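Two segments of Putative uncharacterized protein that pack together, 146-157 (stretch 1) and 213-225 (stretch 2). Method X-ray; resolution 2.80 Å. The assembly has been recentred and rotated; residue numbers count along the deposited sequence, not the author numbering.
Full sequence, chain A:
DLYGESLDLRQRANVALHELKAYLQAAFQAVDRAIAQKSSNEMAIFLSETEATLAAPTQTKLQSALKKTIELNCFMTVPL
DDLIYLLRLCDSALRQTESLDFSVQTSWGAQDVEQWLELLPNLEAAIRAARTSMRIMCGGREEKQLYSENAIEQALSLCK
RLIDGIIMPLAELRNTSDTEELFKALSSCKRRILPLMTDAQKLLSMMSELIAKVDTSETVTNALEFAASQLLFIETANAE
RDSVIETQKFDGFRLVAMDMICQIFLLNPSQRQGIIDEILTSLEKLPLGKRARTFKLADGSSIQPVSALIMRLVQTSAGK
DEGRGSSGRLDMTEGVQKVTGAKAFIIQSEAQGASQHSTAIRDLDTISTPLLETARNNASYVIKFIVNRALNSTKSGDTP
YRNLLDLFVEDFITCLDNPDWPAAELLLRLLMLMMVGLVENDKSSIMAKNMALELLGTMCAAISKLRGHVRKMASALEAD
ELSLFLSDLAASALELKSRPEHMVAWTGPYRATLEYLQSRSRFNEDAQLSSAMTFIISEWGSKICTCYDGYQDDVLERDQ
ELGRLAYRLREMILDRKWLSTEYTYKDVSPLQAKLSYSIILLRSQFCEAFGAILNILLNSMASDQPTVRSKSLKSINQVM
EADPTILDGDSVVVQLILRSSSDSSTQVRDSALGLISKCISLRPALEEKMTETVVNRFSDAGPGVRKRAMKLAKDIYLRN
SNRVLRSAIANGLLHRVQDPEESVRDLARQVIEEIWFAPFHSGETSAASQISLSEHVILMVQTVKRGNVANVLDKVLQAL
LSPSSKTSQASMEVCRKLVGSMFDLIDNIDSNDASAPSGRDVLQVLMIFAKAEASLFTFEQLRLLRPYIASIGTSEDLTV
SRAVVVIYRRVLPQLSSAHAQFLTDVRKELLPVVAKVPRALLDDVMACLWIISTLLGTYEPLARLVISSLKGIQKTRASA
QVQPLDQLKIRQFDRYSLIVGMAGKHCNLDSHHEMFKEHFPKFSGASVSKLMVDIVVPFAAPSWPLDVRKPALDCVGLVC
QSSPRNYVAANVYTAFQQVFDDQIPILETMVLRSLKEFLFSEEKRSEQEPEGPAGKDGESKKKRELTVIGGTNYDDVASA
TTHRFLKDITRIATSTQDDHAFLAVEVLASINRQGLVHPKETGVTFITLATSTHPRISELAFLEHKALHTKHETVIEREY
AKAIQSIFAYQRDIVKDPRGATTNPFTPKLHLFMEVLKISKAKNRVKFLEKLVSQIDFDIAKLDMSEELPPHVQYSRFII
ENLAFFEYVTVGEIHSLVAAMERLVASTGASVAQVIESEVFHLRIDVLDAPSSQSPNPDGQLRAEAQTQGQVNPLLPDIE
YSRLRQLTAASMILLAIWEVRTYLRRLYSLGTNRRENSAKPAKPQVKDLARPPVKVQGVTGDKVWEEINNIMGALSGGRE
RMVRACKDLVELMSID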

# COMPACT_ATOMS: atom_id res chain seq x y z
N LEU A 146 3.01 -14.65 71.59
CA LEU A 146 1.94 -14.36 70.65
C LEU A 146 2.36 -14.60 69.20
O LEU A 146 1.53 -14.43 68.30
CB LEU A 146 1.46 -12.92 70.82
CG LEU A 146 0.97 -12.53 72.21
CD1 LEU A 146 0.51 -11.08 72.23
CD2 LEU A 146 -0.16 -13.45 72.67
N TYR A 147 3.61 -14.98 68.96
CA TYR A 147 4.11 -15.26 67.62
C TYR A 147 4.65 -16.68 67.59
O TYR A 147 5.42 -17.08 68.47
CB TYR A 147 5.20 -14.27 67.22
CG TYR A 147 4.75 -12.83 67.22
CD1 TYR A 147 4.71 -12.09 68.40
CD2 TYR A 147 4.36 -12.20 66.04
CE1 TYR A 147 4.30 -10.77 68.40
CE2 TYR A 147 3.95 -10.89 66.03
CZ TYR A 147 3.92 -10.17 67.21
OH TYR A 147 3.51 -8.86 67.20
N SER A 148 4.24 -17.45 66.58
CA SER A 148 4.73 -18.82 66.41
C SER A 148 4.87 -19.10 64.92
O SER A 148 3.90 -18.97 64.17
CB SER A 148 3.79 -19.83 67.06
OG SER A 148 2.64 -20.05 66.26
N GLU A 149 6.07 -19.49 64.51
CA GLU A 149 6.28 -19.90 63.12
C GLU A 149 5.39 -21.08 62.76
O GLU A 149 4.92 -21.18 61.62
CB GLU A 149 7.76 -20.26 62.91
CG GLU A 149 8.34 -19.79 61.58
CD GLU A 149 7.83 -20.59 60.40
OE1 GLU A 149 7.40 -21.74 60.59
OE2 GLU A 149 7.87 -20.06 59.26
N ASN A 150 5.12 -21.97 63.72
CA ASN A 150 4.34 -23.16 63.44
C ASN A 150 2.90 -22.81 63.08
O ASN A 150 2.29 -23.48 62.23
CB ASN A 150 4.37 -24.10 64.64
CG ASN A 150 3.66 -25.41 64.37
OD1 ASN A 150 4.13 -26.24 63.59
ND2 ASN A 150 2.52 -25.61 65.02
N ALA A 151 2.33 -21.78 63.71
CA ALA A 151 0.98 -21.37 63.35
C ALA A 151 0.92 -20.91 61.90
O ALA A 151 0.01 -21.29 61.15
CB ALA A 151 0.50 -20.26 64.29
N ILE A 152 1.89 -20.10 61.48
CA ILE A 152 1.99 -19.72 60.08
C ILE A 152 2.08 -20.97 59.21
O ILE A 152 1.42 -21.06 58.17
CB ILE A 152 3.19 -18.79 59.85
CG1 ILE A 152 3.01 -17.49 60.65
CG2 ILE A 152 3.35 -18.47 58.36
CD1 ILE A 152 4.22 -16.59 60.64
N GLU A 153 2.89 -21.94 59.62
CA GLU A 153 3.03 -23.16 58.83
C GLU A 153 1.69 -23.86 58.66
O GLU A 153 1.33 -24.29 57.56
CB GLU A 153 4.05 -24.09 59.49
CG GLU A 153 4.81 -24.98 58.52
CD GLU A 153 5.70 -24.18 57.59
OE1 GLU A 153 6.07 -23.04 57.95
OE2 GLU A 153 6.03 -24.68 56.49
N GLN A 154 0.93 -23.98 59.75
CA GLN A 154 -0.38 -24.63 59.69
C GLN A 154 -1.32 -23.87 58.76
O GLN A 154 -1.97 -24.47 57.90
CB GLN A 154 -0.98 -24.72 61.09
CG GLN A 154 -0.20 -25.61 62.05
CD GLN A 154 -0.66 -25.46 63.49
OE1 GLN A 154 -1.12 -24.39 63.90
NE2 GLN A 154 -0.53 -26.53 64.26
N ALA A 155 -1.40 -22.55 58.91
CA ALA A 155 -2.25 -21.75 58.04
C ALA A 155 -1.88 -21.95 56.58
O ALA A 155 -2.75 -22.16 55.73
CB ALA A 155 -2.15 -20.27 58.43
N LEU A 156 -0.58 -21.90 56.27
CA LEU A 156 -0.13 -22.10 54.90
C LEU A 156 -0.54 -23.47 54.37
O LEU A 156 -0.99 -23.59 53.23
CB LEU A 156 1.38 -21.92 54.83
CG LEU A 156 2.07 -22.22 53.50
CD1 LEU A 156 1.48 -21.38 52.38
CD2 LEU A 156 3.56 -21.97 53.64
N SER A 157 -0.38 -24.51 55.20
CA SER A 157 -0.83 -25.83 54.79
C SER A 157 -2.32 -25.82 54.46
O SER A 157 -2.73 -26.29 53.39
CB SER A 157 -0.54 -26.85 55.90
OG SER A 157 0.85 -26.97 56.11
N LYS A 213 3.00 -7.31 58.03
CA LYS A 213 3.15 -6.82 59.39
C LYS A 213 4.11 -7.64 60.24
O LYS A 213 4.56 -7.14 61.27
CB LYS A 213 1.78 -6.77 60.08
CG LYS A 213 0.77 -5.92 59.33
CD LYS A 213 -0.50 -5.71 60.12
CE LYS A 213 -1.53 -4.93 59.31
NZ LYS A 213 -2.78 -4.69 60.08
N VAL A 214 4.43 -8.86 59.83
CA VAL A 214 5.43 -9.68 60.51
C VAL A 214 6.40 -10.21 59.47
O VAL A 214 5.99 -10.66 58.39
CB VAL A 214 4.79 -10.84 61.30
CG1 VAL A 214 3.67 -10.33 62.19
CG2 VAL A 214 4.27 -11.94 60.37
N ASP A 215 7.69 -10.14 59.78
CA ASP A 215 8.70 -10.68 58.88
C ASP A 215 8.57 -12.19 58.81
O ASP A 215 8.42 -12.87 59.83
CB ASP A 215 10.10 -10.28 59.35
CG ASP A 215 10.41 -8.82 59.11
OD1 ASP A 215 9.48 -7.99 59.18
OD2 ASP A 215 11.59 -8.50 58.83
N THR A 216 8.61 -12.72 57.59
CA THR A 216 8.35 -14.13 57.35
C THR A 216 9.44 -14.70 56.44
O THR A 216 10.10 -13.97 55.70
CB THR A 216 6.97 -14.34 56.71
OG1 THR A 216 6.76 -15.73 56.44
CG2 THR A 216 6.84 -13.54 55.42
N SER A 217 9.60 -16.02 56.50
CA SER A 217 10.62 -16.69 55.71
C SER A 217 10.33 -16.56 54.22
O SER A 217 9.18 -16.38 53.81
CB SER A 217 10.71 -18.16 56.10
OG SER A 217 10.95 -18.31 57.49
N GLU A 218 11.38 -16.66 53.42
CA GLU A 218 11.22 -16.64 51.97
C GLU A 218 10.55 -17.90 51.45
O GLU A 218 9.96 -17.88 50.36
CB GLU A 218 12.59 -16.46 51.30
CG GLU A 218 12.56 -16.57 49.78
CD GLU A 218 13.88 -16.18 49.14
OE1 GLU A 218 14.14 -14.96 48.99
OE2 GLU A 218 14.67 -17.09 48.80
N THR A 219 10.61 -19.00 52.21
CA THR A 219 9.91 -20.22 51.80
C THR A 219 8.40 -20.07 51.99
O THR A 219 7.62 -20.57 51.18
CB THR A 219 10.44 -21.42 52.59
OG1 THR A 219 10.39 -21.13 53.99
CG2 THR A 219 11.88 -21.72 52.19
N VAL A 220 7.99 -19.37 53.05
CA VAL A 220 6.57 -19.11 53.27
C VAL A 220 6.02 -18.26 52.13
O VAL A 220 4.99 -18.59 51.52
CB VAL A 220 6.35 -18.43 54.63
CG1 VAL A 220 4.91 -17.96 54.79
CG2 VAL A 220 6.73 -19.38 55.76
N THR A 221 6.68 -17.14 51.83
CA THR A 221 6.20 -16.26 50.77
C THR A 221 6.30 -16.91 49.40
O THR A 221 5.48 -16.63 48.52
CB THR A 221 6.97 -14.94 50.78
OG1 THR A 221 8.36 -15.20 50.55
CG2 THR A 221 6.80 -14.23 52.11
N ASN A 222 7.30 -17.78 49.19
CA ASN A 222 7.36 -18.52 47.94
C ASN A 222 6.17 -19.46 47.81
O ASN A 222 5.55 -19.54 46.74
CB ASN A 222 8.68 -19.30 47.86
CG ASN A 222 9.86 -18.43 47.46
OD1 ASN A 222 9.74 -17.21 47.35
ND2 ASN A 222 11.00 -19.06 47.25
N ALA A 223 5.82 -20.16 48.89
CA ALA A 223 4.66 -21.05 48.85
C ALA A 223 3.38 -20.26 48.61
O ALA A 223 2.51 -20.69 47.85
CB ALA A 223 4.57 -21.84 50.15
N LEU A 224 3.25 -19.09 49.25
CA LEU A 224 2.07 -18.26 49.02
C LEU A 224 2.02 -17.77 47.58
O LEU A 224 0.93 -17.67 47.00
CB LEU A 224 2.07 -17.08 49.99
CG LEU A 224 1.73 -17.40 51.45
CD1 LEU A 224 2.03 -16.20 52.34
CD2 LEU A 224 0.28 -17.82 51.59
N GLU A 225 3.17 -17.44 47.00
CA GLU A 225 3.18 -16.98 45.61
C GLU A 225 2.82 -18.11 44.66
O GLU A 225 2.20 -17.88 43.62
CB GLU A 225 4.55 -16.40 45.26
CG GLU A 225 4.53 -15.29 44.22
CD GLU A 225 4.33 -15.80 42.80
OE1 GLU A 225 3.73 -15.07 41.99
OE2 GLU A 225 4.78 -16.93 42.50

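Each stretch runs from a short lead-in into a helix, 149-157 in the first and 218-225 in the second. The helices run nearly parallel, with axes 15° apart and 10.9 Å at closest approach. No hydrogen bond joins the two stretches, so the contact rests on side-chain packing. It buries 379 Å² in total.

Most of the contact is apolar. V220 fits as a knob among E149, I152, E153 and L156, residues spaced along one side of the first helix. V220 CG1 lies 3.9 Å from I152 CG2. L156 has the largest covered area. L156 CD2 meets A223 CB, the whole of that side chain, at 3.6 Å. L156 CD1 reaches L224 CD2 at 3.8 Å. Before the helices, V214 CG1 packs against the ring edge of Y147, 3.9 Å from Y147 CE2.

E149 brings a polar group to the contact. E149 OE2 is 3.7 Å from V220 CG2 and 4.0 Å from S217 OG, a contact without a hydrogen bond. E149 is poorly ordered.

Backbone hydrogen bonds hold both helices, such as L156 N to I152 O and L224 N to V220 O, each 2.9 Å. Side chains add a few more. S148 OG caps the first helix by accepting from A151 N at 3.1 Å. S217 occupies the matching N-cap position, but its side chain makes no capping bond. T221 OG1 donates to E218 O at 3.1 Å.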